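Local structure of shikimate dehydrogenase-like protein HI_0607 (Haemophilus influenzae, 1NPY) at residues P65-C70 with I84-T89; H125-M130 with I148-V153; A133-F138 with Y163-I168; L179-S184 with A209-A214. The protein catalyses the NADP(+)-dependent oxidation of shikimate to 3-dehydroshikimate in vitro, though far less actively than classical AroE enzymes, and may have another biological substrate. All blocks are in the same frame, centred on the assembly; numbering follows the deposited sequence.

The four contacts illustrate how a two-domain dehydrogenase is assembled around its cleft. Interaction 1 lies in the substrate-binding domain and holds Lys-67, the inferred proton donor/acceptor; interactions 2, 3 and 4 belong to the parallel sheet of the NADP(+) domain and its covering helix. Interactions 2 and 4 share that sheet, His-125 N lying 2.8 Å from Val-180 O, and their centres are about 11 Å apart. Interactions 2 and 3 meet where Ala-150 O is 2.6 Å from Tyr-167 OH. Interaction 3 reaches back to interaction 1 through Ile-84 CG2, 3.6 Å from Ala-136 CB. Interactions 1 and 4 do not touch, their nearest atoms being about 10 Å apart.

Interaction 1 (P65-C70 with I84-T89); sequences PFKETC and IESVNT
In the active-site region of the substrate-binding domain, Lys-67, inferred to be the proton donor/acceptor, lies against Ser-86, Val-87 and Asn-88 where two loops meet. The backbones are joined by one bond, from Val-87 N to Lys-67 O (3.0 Å), nearly straight at the hydrogen but reaching the oxygen 31° out of the carbonyl plane. The reverse approach is softer: Lys-67 CA lies 3.3 Å from Val-87 O in a bent CA-H...O contact. The lysine side chain then passes over this same oxygen with CB and CG, while CB also packs on Ser-86 OG. Beyond CG the chain is fully extended, pointing the same way as Asn-88, and CE comes 4.1 Å from Asn-88 CB.

Next to it, Glu-68 bends at chi2 (79°) so that its CD turns back toward the other loop. Its OE2 accepts a hydrogen bond from Ser-86 OG at 2.9 Å, on the anti side of the carboxylate, and its CG rests on Glu-85 O. On the buried side, Cys-70 SG packs against Val-87 CB at 3.8 Å, with helix 45-55 also lying against the Cys-70 side chain.

The partner loop follows a Schellman motif at Glu-85, whose positive phi ends the preceding helix. Asn-88 OD1 is held by Thr-102 N, and Asn-88 and Thr-89 form a classic beta bulge opposite Tyr-100. Lys-67 NZ makes a long, weak ion pair with Asp-103, inferred to bind substrate, a lysine-aspartate pairing characteristic of the shikimate dehydrogenase catalytic site.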
loop_
_atom_site.group_PDB
_atom_site.type_symbol
_atom_site.label_atom_id
_atom_site.label_comp_id
_atom_site.label_asym_id
_atom_site.label_seq_id
_atom_site.Cartn_x
_atom_site.Cartn_y
_atom_site.Cartn_z
ATOM N N PRO A 65 11.361 -9.449 -0.656
ATOM C CA PRO A 65 10.678 -10.538 0.052
ATOM C C PRO A 65 10.857 -10.597 1.564
ATOM O O PRO A 65 10.974 -11.664 2.153
ATOM C CB PRO A 65 11.372 -11.760 -0.546
ATOM C CG PRO A 65 12.785 -11.313 -0.654
ATOM C CD PRO A 65 12.737 -9.840 -1.015
ATOM N N PHE A 66 10.854 -9.443 2.207
ATOM C CA PHE A 66 11.254 -9.325 3.604
ATOM C C PHE A 66 10.142 -8.888 4.552
ATOM O O PHE A 66 10.448 -8.647 5.714
ATOM C CB PHE A 66 12.388 -8.307 3.721
ATOM C CG PHE A 66 13.557 -8.565 2.810
ATOM C CD1 PHE A 66 14.204 -9.795 2.829
ATOM C CD2 PHE A 66 14.050 -7.562 1.988
ATOM C CE1 PHE A 66 15.297 -10.026 1.981
ATOM C CE2 PHE A 66 15.154 -7.778 1.165
ATOM C CZ PHE A 66 15.779 -9.015 1.182
ATOM N N LYS A 67 8.900 -8.743 4.092
ATOM C CA LYS A 67 7.857 -8.103 4.889
ATOM C C LYS A 67 7.422 -8.987 6.050
ATOM O O LYS A 67 6.976 -8.493 7.101
ATOM C CB LYS A 67 6.655 -7.719 4.014
ATOM C CG LYS A 67 6.917 -6.596 3.016
ATOM C CD LYS A 67 5.567 -6.181 2.424
ATOM C CE LYS A 67 5.671 -5.016 1.466
ATOM N NZ LYS A 67 4.319 -4.867 0.863
ATOM N N GLU A 68 7.600 -10.297 5.896
ATOM C CA GLU A 68 7.410 -11.191 7.035
ATOM C C GLU A 68 8.693 -11.674 7.709
ATOM O O GLU A 68 8.753 -11.781 8.936
ATOM C CB GLU A 68 6.556 -12.393 6.639
ATOM C CG GLU A 68 5.197 -12.007 6.089
ATOM C CD GLU A 68 5.212 -11.553 4.643
ATOM O OE1 GLU A 68 5.995 -12.112 3.839
ATOM O OE2 GLU A 68 4.422 -10.625 4.320
ATOM N N THR A 69 9.720 -11.952 6.916
ATOM C CA THR A 69 10.989 -12.412 7.492
ATOM C C THR A 69 11.717 -11.402 8.368
ATOM O O THR A 69 12.532 -11.813 9.189
ATOM C CB THR A 69 11.967 -12.994 6.444
ATOM O OG1 THR A 69 12.318 -12.007 5.463
ATOM C CG2 THR A 69 11.330 -14.154 5.666
ATOM N N CYS A 70 11.448 -10.099 8.217
ATOM C CA CYS A 70 12.023 -9.126 9.124
ATOM C C CYS A 70 11.446 -9.194 10.545
ATOM O O CYS A 70 12.048 -8.682 11.481
ATOM C CB CYS A 70 11.827 -7.693 8.594
ATOM S SG CYS A 70 10.146 -7.037 8.610
ATOM N N ILE A 84 -2.432 -7.518 9.469
ATOM C CA ILE A 84 -2.152 -8.369 8.327
ATOM C C ILE A 84 -0.871 -9.195 8.445
ATOM O O ILE A 84 -0.470 -9.837 7.471
ATOM C CB ILE A 84 -2.146 -7.530 7.040
ATOM C CG1 ILE A 84 -1.122 -6.404 7.156
ATOM C CG2 ILE A 84 -3.519 -6.925 6.754
ATOM C CD1 ILE A 84 -0.925 -5.578 5.874
ATOM N N GLU A 85 -0.284 -9.218 9.637
ATOM C CA GLU A 85 0.953 -9.932 9.940
ATOM C C GLU A 85 2.025 -9.722 8.875
ATOM O O GLU A 85 2.618 -10.645 8.327
ATOM C CB GLU A 85 0.690 -11.406 10.277
ATOM C CG GLU A 85 -0.187 -11.573 11.517
ATOM C CD GLU A 85 0.321 -10.989 12.839
ATOM O OE1 GLU A 85 -0.525 -10.867 13.763
ATOM O OE2 GLU A 85 1.513 -10.636 13.036
ATOM N N SER A 86 2.266 -8.454 8.556
ATOM C CA SER A 86 3.227 -8.085 7.521
ATOM C C SER A 86 3.694 -6.664 7.819
ATOM O O SER A 86 2.847 -5.814 8.077
ATOM C CB SER A 86 2.543 -8.062 6.150
ATOM O OG SER A 86 3.469 -7.943 5.086
ATOM N N VAL A 87 4.989 -6.391 7.706
ATOM C CA VAL A 87 5.604 -5.107 8.017
ATOM C C VAL A 87 6.144 -4.454 6.754
ATOM O O VAL A 87 6.845 -5.114 5.971
ATOM C CB VAL A 87 6.775 -5.311 8.998
ATOM C CG1 VAL A 87 7.582 -4.040 9.215
ATOM C CG2 VAL A 87 6.223 -5.765 10.345
ATOM N N ASN A 88 5.861 -3.171 6.551
ATOM C CA ASN A 88 6.482 -2.430 5.454
ATOM C C ASN A 88 7.250 -1.196 5.934
ATOM O O ASN A 88 7.829 -0.448 5.156
ATOM C CB ASN A 88 5.476 -2.093 4.359
ATOM C CG ASN A 88 4.762 -0.778 4.619
ATOM O OD1 ASN A 88 4.571 -0.443 5.789
ATOM N ND2 ASN A 88 4.393 -0.033 3.561
ATOM N N THR A 89 7.305 -0.997 7.244
ATOM C CA THR A 89 7.923 0.199 7.826
ATOM C C THR A 89 8.526 -0.096 9.189
ATOM O O THR A 89 7.832 -0.659 10.026
ATOM C CB THR A 89 6.876 1.287 8.085
ATOM O OG1 THR A 89 6.200 1.558 6.852
ATOM C CG2 THR A 89 7.548 2.575 8.469
#

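Interaction 2 (H125-M130 with I148-V153); sequences HGSGGM and IYARNV
The imidazole of His-125 carries the phenol ring of Tyr-149 over one face, with Tyr-149 CE2 standing 3.5 Å above the centre of the imidazole plane. The result is an offset stack, the ring centroids 4.2 Å apart and the planes 25° from parallel. Only one side of the phenol, CD2 and CE2, overlaps the imidazole. Paired in parallel, both residues project to the same sheet face, and with CG anti to the backbone N in each (chi1 -170° and 171°) the rings run side by side. His-125 CD2 also lies 3.3 Å from Tyr-149 O, and the imidazole is held at ND1 by Ala-197 O.

In the backbone the strands pair in parallel, His-125 opposite Tyr-149. Gly-126 N gives a 2.9 Å hydrogen bond to Tyr-149 O, which also receives the CA-H of His-125. The oxygen of Gly-126 is buried against Ile-148 CG2 and has no polar partner in the model.

Further on, Ser-127 CB packs on Ala-150 CB at 3.8 Å. A water bridges the loops, 2.7 Å from Ser-127 OG and accepting from Asn-152 N.

Residues 126-130, which bind NADP(+) by similarity, form the glycine-rich turn of a Rossmann-type fold. The turn leads from strand 122-125 into helix 131-140, while strand 146-149 lies between strands 122-125 and 166-168 and Asn-152 occupies the N-cap position before helix 153-163.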
loop_
_atom_site.group_PDB
_atom_site.type_symbol
_atom_site.label_atom_id
_atom_site.label_comp_id
_atom_site.label_asym_id
_atom_site.label_seq_id
_atom_site.Cartn_x
_atom_site.Cartn_y
_atom_site.Cartn_z
ATOM N N HIS A 125 -11.394 -8.099 -6.095
ATOM C CA HIS A 125 -10.860 -9.042 -7.062
ATOM C C HIS A 125 -9.375 -9.208 -6.773
ATOM O O HIS A 125 -8.570 -8.306 -6.980
ATOM C CB HIS A 125 -11.098 -8.531 -8.487
ATOM C CG HIS A 125 -10.802 -9.527 -9.565
ATOM N ND1 HIS A 125 -10.966 -9.230 -10.902
ATOM C CD2 HIS A 125 -10.449 -10.831 -9.512
ATOM C CE1 HIS A 125 -10.690 -10.300 -11.628
ATOM N NE2 HIS A 125 -10.362 -11.285 -10.808
ATOM N N GLY A 126 -9.014 -10.395 -6.305
ATOM C CA GLY A 126 -7.632 -10.771 -6.080
ATOM C C GLY A 126 -7.427 -11.315 -4.679
ATOM O O GLY A 126 -8.260 -11.123 -3.801
ATOM N N SER A 127 -6.331 -12.041 -4.483
ATOM C CA SER A 127 -6.069 -12.694 -3.204
ATOM C C SER A 127 -4.637 -12.486 -2.757
ATOM O O SER A 127 -4.239 -13.048 -1.742
ATOM C CB SER A 127 -6.409 -14.187 -3.251
ATOM O OG SER A 127 -5.548 -14.869 -4.150
ATOM N N GLY A 128 -3.892 -11.724 -3.548
ATOM C CA GLY A 128 -2.465 -11.527 -3.360
ATOM C C GLY A 128 -2.165 -10.049 -3.375
ATOM O O GLY A 128 -3.062 -9.209 -3.504
ATOM N N GLY A 129 -0.876 -9.742 -3.267
ATOM C CA GLY A 129 -0.406 -8.371 -3.260
ATOM C C GLY A 129 -1.075 -7.700 -2.081
ATOM O O GLY A 129 -0.963 -8.062 -0.917
ATOM N N MET A 130 -1.822 -6.666 -2.427
ATOM C CA MET A 130 -2.380 -5.794 -1.416
ATOM C C MET A 130 -3.705 -6.325 -0.910
ATOM O O MET A 130 -4.364 -5.614 -0.173
ATOM C CB MET A 130 -2.583 -4.453 -2.114
ATOM C CG MET A 130 -1.281 -3.804 -2.406
ATOM S SD MET A 130 -1.078 -2.825 -0.921
ATOM C CE MET A 130 -1.744 -1.391 -1.559
ATOM N N ILE A 148 -14.696 -11.769 -1.591
ATOM C CA ILE A 148 -13.400 -11.882 -2.242
ATOM C C ILE A 148 -13.618 -12.762 -3.459
ATOM O O ILE A 148 -14.059 -13.903 -3.327
ATOM C CB ILE A 148 -12.339 -12.458 -1.284
ATOM C CG1 ILE A 148 -11.940 -11.402 -0.242
ATOM C CG2 ILE A 148 -11.065 -12.804 -2.069
ATOM C CD1 ILE A 148 -12.459 -11.625 1.142
ATOM N N TYR A 149 -13.396 -12.176 -4.632
ATOM C CA TYR A 149 -13.426 -12.848 -5.921
ATOM C C TYR A 149 -12.009 -13.133 -6.393
ATOM O O TYR A 149 -11.224 -12.222 -6.628
ATOM C CB TYR A 149 -14.123 -11.901 -6.913
ATOM C CG TYR A 149 -14.090 -12.301 -8.371
ATOM C CD1 TYR A 149 -14.279 -13.616 -8.762
ATOM C CD2 TYR A 149 -13.898 -11.333 -9.355
ATOM C CE1 TYR A 149 -14.249 -13.969 -10.110
ATOM C CE2 TYR A 149 -13.864 -11.673 -10.697
ATOM C CZ TYR A 149 -14.037 -12.985 -11.063
ATOM O OH TYR A 149 -14.027 -13.331 -12.392
ATOM N N ALA A 150 -11.625 -14.397 -6.504
ATOM C CA ALA A 150 -10.238 -14.662 -6.842
ATOM C C ALA A 150 -10.108 -16.027 -7.483
ATOM O O ALA A 150 -10.891 -16.920 -7.194
ATOM C CB ALA A 150 -9.347 -14.615 -5.615
ATOM N N ARG A 151 -9.110 -16.136 -8.346
ATOM C CA ARG A 151 -8.862 -17.405 -9.010
ATOM C C ARG A 151 -8.133 -18.429 -8.130
ATOM O O ARG A 151 -8.314 -19.629 -8.342
ATOM C CB ARG A 151 -8.171 -17.165 -10.348
ATOM C CG ARG A 151 -6.783 -16.579 -10.251
ATOM C CD ARG A 151 -6.132 -16.388 -11.610
ATOM N NE ARG A 151 -4.934 -15.563 -11.482
ATOM C CZ ARG A 151 -3.764 -15.979 -11.020
ATOM N NH1 ARG A 151 -3.582 -17.246 -10.665
ATOM N NH2 ARG A 151 -2.745 -15.127 -10.951
ATOM N N ASN A 152 -7.317 -17.997 -7.169
ATOM C CA ASN A 152 -6.728 -18.891 -6.173
ATOM C C ASN A 152 -7.757 -19.205 -5.088
ATOM O O ASN A 152 -7.974 -18.415 -4.168
ATOM C CB ASN A 152 -5.468 -18.288 -5.537
ATOM C CG ASN A 152 -4.646 -19.315 -4.752
ATOM O OD1 ASN A 152 -3.425 -19.380 -4.920
ATOM N ND2 ASN A 152 -5.290 -20.120 -3.910
ATOM N N VAL A 153 -8.399 -20.361 -5.212
ATOM C CA VAL A 153 -9.509 -20.749 -4.354
ATOM C C VAL A 153 -9.120 -20.904 -2.884
ATOM O O VAL A 153 -9.846 -20.468 -1.996
ATOM C CB VAL A 153 -10.144 -22.065 -4.870
ATOM C CG1 VAL A 153 -11.159 -22.594 -3.881
ATOM C CG2 VAL A 153 -10.773 -21.863 -6.246
HETATM O O HOH W 1 -6.050 -15.233 -6.817
#

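Interaction 3 (A133-F138 with Y163-I168); sequences AVVAAF and YGYAYI
Tyr-163 lies against Val-135 and Ala-136 of helix 131-140, and its side chain can be followed outward. CB and CG each lie 3.8 Å from Val-135 CG1, and CD2 is slightly nearer to the same methyl. On the other side of the ring CE1 comes up to Ala-136 CB at 3.6 Å, so the phenol spans two successive residues of the helix, approaching both obliquely. CZ and OH continue past this alanine methyl, and the hydroxyl is hydrogen-bonded to Ala-83 O in the substrate-binding part of the chain.

This contact joins helix 131-140, which follows the glycine-rich turn and packs against the parallel sheet, to the segment leading into the edge strand of a Rossmann-type fold. Gly-164, with positive phi, is the first residue to leave helical angles after helix 153-163, in a Schellman motif, and turns the chain toward strand 166-168.

Tyr-165 enters beyond the turn. Val-135 CG1, anti to its backbone N (chi1 174°), sits between the two tyrosines and meets the edge of the second ring near its plane, 3.5 Å from Tyr-165 CD2. Val-135 O also lies at this edge, whereas Tyr-163 O stands over one face, offset toward the rim. Tyr-165 OH passes 3.6 Å from Phe-138 C and is hydrogen-bonded to Phe-143 O.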
loop_
_atom_site.group_PDB
_atom_site.type_symbol
_atom_site.label_atom_id
_atom_site.label_comp_id
_atom_site.label_asym_id
_atom_site.label_seq_id
_atom_site.Cartn_x
_atom_site.Cartn_y
_atom_site.Cartn_z
ATOM N N ALA A 133 -4.223 -6.334 2.992
ATOM C CA ALA A 133 -4.298 -4.965 3.493
ATOM C C ALA A 133 -5.638 -4.321 3.153
ATOM O O ALA A 133 -6.272 -3.737 4.014
ATOM C CB ALA A 133 -3.189 -4.115 2.915
ATOM N N VAL A 134 -6.112 -4.501 1.928
ATOM C CA VAL A 134 -7.423 -4.001 1.528
ATOM C C VAL A 134 -8.567 -4.615 2.349
ATOM O O VAL A 134 -9.399 -3.886 2.908
ATOM C CB VAL A 134 -7.614 -4.211 0.006
ATOM C CG1 VAL A 134 -9.077 -3.993 -0.339
ATOM C CG2 VAL A 134 -6.645 -3.279 -0.761
ATOM N N VAL A 135 -8.608 -5.942 2.424
ATOM C CA VAL A 135 -9.671 -6.647 3.121
ATOM C C VAL A 135 -9.695 -6.245 4.593
ATOM O O VAL A 135 -10.763 -5.996 5.167
ATOM C CB VAL A 135 -9.567 -8.161 2.926
ATOM C CG1 VAL A 135 -10.595 -8.907 3.781
ATOM C CG2 VAL A 135 -9.770 -8.488 1.463
ATOM N N ALA A 136 -8.515 -6.176 5.204
ATOM C CA ALA A 136 -8.433 -5.821 6.620
ATOM C C ALA A 136 -8.830 -4.384 6.893
ATOM O O ALA A 136 -9.433 -4.065 7.928
ATOM C CB ALA A 136 -7.015 -6.084 7.139
ATOM N N ALA A 137 -8.453 -3.502 5.974
ATOM C CA ALA A 137 -8.810 -2.098 6.098
ATOM C C ALA A 137 -10.317 -1.900 6.025
ATOM O O ALA A 137 -10.893 -1.119 6.792
ATOM C CB ALA A 137 -8.078 -1.241 5.078
ATOM N N PHE A 138 -10.959 -2.614 5.104
ATOM C CA PHE A 138 -12.420 -2.540 5.051
ATOM C C PHE A 138 -13.056 -3.107 6.311
ATOM O O PHE A 138 -13.986 -2.516 6.853
ATOM C CB PHE A 138 -12.959 -3.188 3.778
ATOM C CG PHE A 138 -12.936 -2.268 2.587
ATOM C CD1 PHE A 138 -13.919 -1.309 2.415
ATOM C CD2 PHE A 138 -11.920 -2.352 1.645
ATOM C CE1 PHE A 138 -13.909 -0.457 1.353
ATOM C CE2 PHE A 138 -11.921 -1.521 0.551
ATOM C CZ PHE A 138 -12.907 -0.562 0.404
ATOM N N TYR A 163 -11.037 -12.974 7.800
ATOM C CA TYR A 163 -11.716 -11.710 8.064
ATOM C C TYR A 163 -13.241 -11.790 8.156
ATOM O O TYR A 163 -13.893 -10.760 8.280
ATOM C CB TYR A 163 -11.264 -10.639 7.060
ATOM C CG TYR A 163 -9.790 -10.355 7.215
ATOM C CD1 TYR A 163 -9.327 -9.562 8.242
ATOM C CD2 TYR A 163 -8.867 -10.950 6.393
ATOM C CE1 TYR A 163 -7.983 -9.319 8.419
ATOM C CE2 TYR A 163 -7.519 -10.725 6.556
ATOM C CZ TYR A 163 -7.084 -9.904 7.569
ATOM O OH TYR A 163 -5.735 -9.685 7.727
ATOM N N GLY A 164 -13.826 -12.984 8.200
ATOM C CA GLY A 164 -15.266 -13.114 8.353
ATOM C C GLY A 164 -16.110 -12.631 7.192
ATOM O O GLY A 164 -17.200 -12.087 7.357
ATOM N N TYR A 165 -15.571 -12.818 5.996
ATOM C CA TYR A 165 -16.247 -12.459 4.761
ATOM C C TYR A 165 -16.560 -13.697 3.932
ATOM O O TYR A 165 -16.384 -14.820 4.393
ATOM C CB TYR A 165 -15.312 -11.513 4.011
ATOM C CG TYR A 165 -15.224 -10.121 4.581
ATOM C CD1 TYR A 165 -16.354 -9.432 5.034
ATOM C CD2 TYR A 165 -14.001 -9.459 4.595
ATOM C CE1 TYR A 165 -16.254 -8.120 5.487
ATOM C CE2 TYR A 165 -13.893 -8.152 5.034
ATOM C CZ TYR A 165 -15.005 -7.501 5.494
ATOM O OH TYR A 165 -14.852 -6.182 5.854
ATOM N N ALA A 166 -17.010 -13.528 2.694
ATOM C CA ALA A 166 -17.297 -14.676 1.848
ATOM C C ALA A 166 -16.399 -14.673 0.619
ATOM O O ALA A 166 -15.946 -13.613 0.179
ATOM C CB ALA A 166 -18.774 -14.668 1.465
ATOM N N TYR A 167 -16.186 -15.870 0.083
ATOM C CA TYR A 167 -15.426 -16.103 -1.130
ATOM C C TYR A 167 -16.356 -16.488 -2.268
ATOM O O TYR A 167 -17.274 -17.292 -2.065
ATOM C CB TYR A 167 -14.390 -17.208 -0.916
ATOM C CG TYR A 167 -13.747 -17.661 -2.196
ATOM C CD1 TYR A 167 -12.755 -16.901 -2.810
ATOM C CD2 TYR A 167 -14.185 -18.822 -2.834
ATOM C CE1 TYR A 167 -12.199 -17.294 -3.992
ATOM C CE2 TYR A 167 -13.627 -19.218 -4.026
ATOM C CZ TYR A 167 -12.644 -18.448 -4.600
ATOM O OH TYR A 167 -12.087 -18.828 -5.797
ATOM N N ILE A 168 -16.078 -15.945 -3.450
ATOM C CA ILE A 168 -16.762 -16.339 -4.682
ATOM C C ILE A 168 -15.763 -16.644 -5.790
ATOM O O ILE A 168 -14.751 -15.955 -5.962
ATOM C CB ILE A 168 -17.791 -15.272 -5.135
ATOM C CG1 ILE A 168 -17.113 -13.909 -5.370
ATOM C CG2 ILE A 168 -18.890 -15.191 -4.113
ATOM C CD1 ILE A 168 -18.071 -12.813 -5.849
#

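Interaction 4 (L179-S184 with A209-A214); sequences LVNVTS and AFDVVA
Strands 178-181 and 208-211 are neighbours in the parallel sheet of the Rossmann-type NADP(+) domain, joined by a beta-alpha-beta crossover through helix 200-205, and residues 179-182 pack against 209-212 much more closely than the loops beyond. Three backbone bonds tie them: Phe-210 N to Leu-179 O (2.8 Å), Asn-181 N to Phe-210 O (2.8 Å) and Val-212 N to Asn-181 O (3.0 Å). The axes of 179-181 and 209-211 run 12° apart.

On the face toward helix 131-140, Val-180 CG1 lies over one face of the Phe-210 ring, 4.1 Å from CD1. Farther along, Val-182 CG1 packs on Val-212 CG2 at 3.8 Å. The opposite face carries Leu-179 and Ala-209 and then the buried polar pair Asn-181 and Asp-211; helix 220-227 lies against Asp-211, whose OD2 bonds to Thr-219.

Toward the C-terminal ends the contact thins. Thr-183 touches the other segment through its carbonyl oxygen, 3.6 Å from Val-213 CG2, and exposed Ser-184, which binds NADP(+) by similarity, makes no contact with it.

At this transition each segment forms an Asx turn. Asn-181 OD1 accepts from both Thr-183 N and Thr-183 OG1, the hydroxyl lying in the carbonyl plane, which fixes the amide's rotation. Its amide and the Asp-211 carboxylate are turned 74° apart: Asn-181 ND2 gives a 2.8 Å hydrogen bond to Asp-211 OD1 from above one face of the carboxylate, and Val-213 N reaches that oxygen from the opposite face.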
loop_
_atom_site.group_PDB
_atom_site.type_symbol
_atom_site.label_atom_id
_atom_site.label_comp_id
_atom_site.label_asym_id
_atom_site.label_seq_id
_atom_site.Cartn_x
_atom_site.Cartn_y
_atom_site.Cartn_z
ATOM N N LEU A 179 -16.098 -1.678 -6.178
ATOM C CA LEU A 179 -15.254 -2.673 -6.826
ATOM C C LEU A 179 -13.785 -2.350 -6.613
ATOM O O LEU A 179 -13.340 -1.241 -6.906
ATOM C CB LEU A 179 -15.526 -2.707 -8.327
ATOM C CG LEU A 179 -17.017 -2.803 -8.653
ATOM C CD1 LEU A 179 -17.148 -2.766 -10.171
ATOM C CD2 LEU A 179 -17.619 -4.095 -8.133
ATOM N N VAL A 180 -13.045 -3.295 -6.045
ATOM C CA VAL A 180 -11.633 -3.069 -5.772
ATOM C C VAL A 180 -10.810 -4.095 -6.540
ATOM O O VAL A 180 -11.013 -5.304 -6.409
ATOM C CB VAL A 180 -11.272 -3.188 -4.264
ATOM C CG1 VAL A 180 -9.877 -2.696 -4.006
ATOM C CG2 VAL A 180 -12.275 -2.503 -3.369
ATOM N N ASN A 181 -9.832 -3.618 -7.302
ATOM C CA ASN A 181 -8.928 -4.513 -8.002
ATOM C C ASN A 181 -7.596 -4.568 -7.249
ATOM O O ASN A 181 -6.951 -3.524 -7.034
ATOM C CB ASN A 181 -8.633 -4.059 -9.429
ATOM C CG ASN A 181 -7.604 -4.962 -10.097
ATOM O OD1 ASN A 181 -7.781 -6.177 -10.101
ATOM N ND2 ASN A 181 -6.552 -4.396 -10.648
ATOM N N VAL A 182 -7.228 -5.787 -6.857
ATOM C CA VAL A 182 -5.931 -6.090 -6.270
ATOM C C VAL A 182 -5.195 -7.200 -7.043
ATOM O O VAL A 182 -4.296 -7.873 -6.526
ATOM C CB VAL A 182 -6.012 -6.458 -4.771
ATOM C CG1 VAL A 182 -6.522 -5.286 -3.962
ATOM C CG2 VAL A 182 -6.843 -7.720 -4.491
ATOM N N THR A 183 -5.552 -7.365 -8.307
ATOM C CA THR A 183 -4.831 -8.270 -9.205
ATOM C C THR A 183 -3.800 -7.482 -10.002
ATOM O O THR A 183 -3.780 -6.243 -9.976
ATOM C CB THR A 183 -5.756 -8.957 -10.248
ATOM O OG1 THR A 183 -6.309 -7.987 -11.149
ATOM C CG2 THR A 183 -6.963 -9.692 -9.681
ATOM N N SER A 184 -2.972 -8.196 -10.768
ATOM C CA SER A 184 -2.131 -7.585 -11.790
ATOM C C SER A 184 -2.841 -7.146 -13.080
ATOM O O SER A 184 -2.180 -6.684 -14.014
ATOM C CB SER A 184 -1.003 -8.553 -12.144
ATOM O OG SER A 184 -1.610 -9.748 -12.597
ATOM N N ALA A 209 -14.965 2.729 -8.132
ATOM C CA ALA A 209 -13.945 1.853 -8.709
ATOM C C ALA A 209 -12.588 2.170 -8.087
ATOM O O ALA A 209 -12.110 3.287 -8.236
ATOM C CB ALA A 209 -13.888 2.038 -10.218
ATOM N N PHE A 210 -12.010 1.228 -7.342
ATOM C CA PHE A 210 -10.763 1.411 -6.607
ATOM C C PHE A 210 -9.755 0.402 -7.155
ATOM O O PHE A 210 -9.944 -0.816 -7.061
ATOM C CB PHE A 210 -11.058 1.224 -5.122
ATOM C CG PHE A 210 -9.897 1.410 -4.161
ATOM C CD1 PHE A 210 -10.147 1.217 -2.812
ATOM C CD2 PHE A 210 -8.622 1.749 -4.555
ATOM C CE1 PHE A 210 -9.132 1.365 -1.876
ATOM C CE2 PHE A 210 -7.607 1.894 -3.636
ATOM C CZ PHE A 210 -7.861 1.693 -2.292
ATOM N N ASP A 211 -8.764 0.905 -7.875
ATOM C CA ASP A 211 -7.787 0.030 -8.520
ATOM C C ASP A 211 -6.480 0.302 -7.802
ATOM O O ASP A 211 -5.933 1.408 -7.859
ATOM C CB ASP A 211 -7.643 0.355 -10.003
ATOM C CG ASP A 211 -6.994 -0.753 -10.806
ATOM O OD1 ASP A 211 -6.319 -1.638 -10.227
ATOM O OD2 ASP A 211 -7.120 -0.788 -12.053
ATOM N N VAL A 212 -5.922 -0.745 -7.214
ATOM C CA VAL A 212 -4.634 -0.628 -6.550
ATOM C C VAL A 212 -3.469 -0.613 -7.536
ATOM O O VAL A 212 -2.367 -0.177 -7.216
ATOM C CB VAL A 212 -4.492 -1.703 -5.461
ATOM C CG1 VAL A 212 -3.192 -1.539 -4.715
ATOM C CG2 VAL A 212 -5.628 -1.599 -4.455
ATOM N N VAL A 213 -3.694 -1.006 -8.785
ATOM C CA VAL A 213 -2.662 -0.849 -9.809
ATOM C C VAL A 213 -2.346 0.635 -9.982
ATOM O O VAL A 213 -3.254 1.457 -10.097
ATOM C CB VAL A 213 -3.119 -1.401 -11.175
ATOM C CG1 VAL A 213 -2.120 -1.012 -12.236
ATOM C CG2 VAL A 213 -3.288 -2.899 -11.089
ATOM N N ALA A 214 -1.061 0.966 -9.959
ATOM C CA ALA A 214 -0.611 2.355 -9.968
ATOM C C ALA A 214 -0.019 2.817 -11.294
ATOM O O ALA A 214 -0.020 4.017 -11.545
ATOM C CB ALA A 214 0.376 2.580 -8.844
#